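PDB 5A7V: putative glycosidase ph117-related from Bacteroides thetaiotaomicron, which probably acts on beta-mannosides as a GH130-family glycosidase or phosphorylase, with mannose sugars bound in its pocket. Local coordinates for residues K59-P63 and M64-Y68. Sequence-based numbering, arbitrary orientation.
Sequences KFYCP and MTQDY
Tyr61 and Tyr68, a non-hydrogen-bonded antiparallel pair, form a T-shaped aromatic contact: their planes stand at 75°, with the edge of Tyr61 directed at a face of Tyr68. The closest ring carbons are Tyr61 CD2 and Tyr68 CE2, 3.7 Å apart. Tyr61 CB adds a CH-pi contact over the same ring, 4.0 Å from the Tyr68 centroid. A chi1 of -171°, which sets CG of Tyr61 beside its carbonyl carbon, points the ring onward toward the turn, where it rests against Gln66, with Asp67 N over one face, displaced toward the rim. Two waters lie in the ring plane at its hydroxyl edge; one, 2.7 Å from Tyr61 OH, also accepts a bond from Gln66 NE2, linking the two side chains.

Cys62 ties the turn together from three atoms. Its N donates to Asp67 O over 2.9 Å, and its O receives Gln66 N at 2.8 Å. Its SG accepts Thr65 N at 3.3 Å in a nearly straight bond (161° at the hydrogen), while Met64 CB packs against the sulfur. Just beyond, in the conformer described, Tyr68 N donates to Asp67 OD1 from above the carboxylate plane, 2.8 Å away.

In the next shell, Phe60 and Cys62 touch Arg108 of strand 107-114, Phe60 also meets the Tyr129 ring, and Met64 reaches Trp140. The Gln66 N to Cys62 O bond closes a five-residue alpha-turn, Cys62 to Gln66, with Gln66 in a left-handed backbone conformation. These features describe a short surface beta hairpin, packed against the outside of what is, in GH130 enzymes, a five-bladed beta-propeller.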
loop_
_atom_site.group_PDB
_atom_site.type_symbol
_atom_site.label_atom_id
_atom_site.label_comp_id
_atom_site.label_asym_id
_atom_site.label_seq_id
_atom_site.Cartn_x
_atom_site.Cartn_y
_atom_site.Cartn_z
ATOM N N LYS A 59 20.236 -15.892 3.254
ATOM C CA LYS A 59 19.425 -17.096 3.165
ATOM C C LYS A 59 18.538 -17.207 4.418
ATOM O O LYS A 59 18.860 -16.671 5.477
ATOM C CB LYS A 59 20.350 -18.326 3.058
ATOM C CG LYS A 59 21.413 -18.284 1.970
ATOM C CD LYS A 59 20.779 -18.274 0.606
ATOM C CE LYS A 59 21.824 -18.235 -0.502
ATOM N NZ LYS A 59 22.541 -19.543 -0.613
ATOM N N PHE A 60 17.455 -17.938 4.245
ATOM C CA PHE A 60 16.438 -18.212 5.256
ATOM C C PHE A 60 16.114 -19.677 5.190
ATOM O O PHE A 60 15.846 -20.175 4.099
ATOM C CB PHE A 60 15.174 -17.386 4.819
ATOM C CG PHE A 60 13.914 -17.711 5.526
ATOM C CD1 PHE A 60 13.845 -17.636 6.910
ATOM C CD2 PHE A 60 12.740 -18.044 4.816
ATOM C CE1 PHE A 60 12.655 -17.846 7.570
ATOM C CE2 PHE A 60 11.568 -18.280 5.512
ATOM C CZ PHE A 60 11.542 -18.202 6.893
ATOM N N TYR A 61 16.039 -20.369 6.344
ATOM C CA TYR A 61 15.510 -21.740 6.345
ATOM C C TYR A 61 13.992 -21.666 6.294
ATOM O O TYR A 61 13.340 -21.287 7.282
ATOM C CB TYR A 61 15.982 -22.518 7.583
ATOM C CG TYR A 61 15.642 -23.983 7.532
ATOM C CD1 TYR A 61 14.448 -24.458 8.042
ATOM C CD2 TYR A 61 16.527 -24.892 6.983
ATOM C CE1 TYR A 61 14.139 -25.802 8.031
ATOM C CE2 TYR A 61 16.261 -26.247 6.960
ATOM C CZ TYR A 61 15.064 -26.705 7.500
ATOM O OH TYR A 61 14.825 -28.058 7.463
ATOM N N CYS A 62 13.418 -21.991 5.153
ATOM C CA CYS A 62 11.995 -21.848 4.938
ATOM C C CYS A 62 11.328 -23.044 5.629
ATOM O O CYS A 62 11.599 -24.211 5.310
ATOM C CB CYS A 62 11.661 -21.843 3.436
ATOM S SG CYS A 62 9.884 -21.965 3.129
ATOM N N PRO A 63 10.390 -22.764 6.561
ATOM C CA PRO A 63 9.748 -23.878 7.265
ATOM C C PRO A 63 8.774 -24.667 6.423
ATOM O O PRO A 63 8.388 -25.769 6.821
ATOM C CB PRO A 63 9.018 -23.195 8.461
ATOM C CG PRO A 63 8.756 -21.810 7.940
ATOM C CD PRO A 63 9.936 -21.457 7.075
ATOM N N MET A 64 8.382 -24.111 5.263
ATOM C CA MET A 64 7.609 -24.879 4.288
ATOM C C MET A 64 8.425 -25.793 3.415
ATOM O O MET A 64 8.075 -26.972 3.254
ATOM C CB MET A 64 6.763 -23.935 3.446
ATOM C CG MET A 64 5.723 -23.268 4.295
ATOM S SD MET A 64 4.682 -24.408 5.272
ATOM C CE MET A 64 3.738 -25.584 4.300
ATOM N N THR A 65 9.513 -25.252 2.891
ATOM C CA THR A 65 10.408 -25.923 1.952
ATOM C C THR A 65 11.336 -26.939 2.686
ATOM O O THR A 65 11.826 -27.893 2.071
ATOM C CB THR A 65 11.344 -24.872 1.227
ATOM O OG1 THR A 65 10.600 -23.776 0.684
ATOM C CG2 THR A 65 11.985 -25.489 0.067
ATOM N N GLN A 66 11.651 -26.615 3.952
ATOM C CA GLN A 66 12.672 -27.336 4.736
ATOM C C GLN A 66 14.047 -27.252 4.109
ATOM O O GLN A 66 14.773 -28.206 4.057
ATOM C CB GLN A 66 12.240 -28.774 5.042
ATOM C CG GLN A 66 10.878 -28.850 5.740
ATOM C CD GLN A 66 10.423 -30.280 5.947
ATOM O OE1 GLN A 66 9.541 -30.783 5.241
ATOM N NE2 GLN A 66 11.046 -30.947 6.884
ATOM N N ASP A 67 14.392 -26.071 3.627
ATOM C CA ASP A 67 15.758 -25.816 3.112
ATOM C C ASP A 67 15.948 -24.325 3.031
ATOM O O ASP A 67 14.987 -23.534 3.198
ATOM C CB ASP A 67 16.051 -26.461 1.722
ATOM C CG ASP A 67 17.592 -26.682 1.436
ATOM O OD1 ASP A 67 18.526 -26.321 2.232
ATOM O OD2 ASP A 67 17.866 -27.200 0.344
ATOM N N TYR A 68 17.185 -23.943 2.812
ATOM C CA TYR A 68 17.570 -22.563 2.739
ATOM C C TYR A 68 17.191 -21.986 1.383
ATOM O O TYR A 68 17.481 -22.585 0.331
ATOM C CB TYR A 68 19.089 -22.411 2.997
ATOM C CG TYR A 68 19.394 -22.487 4.461
ATOM C CD1 TYR A 68 19.289 -21.360 5.264
ATOM C CD2 TYR A 68 19.713 -23.657 5.036
ATOM C CE1 TYR A 68 19.527 -21.416 6.614
ATOM C CE2 TYR A 68 19.951 -23.758 6.417
ATOM C CZ TYR A 68 19.840 -22.613 7.172
ATOM O OH TYR A 68 20.001 -22.737 8.545
HETATM O O HOH W 1 16.641 -29.823 6.325
HETATM O O HOH W 2 12.364 -28.685 8.424
#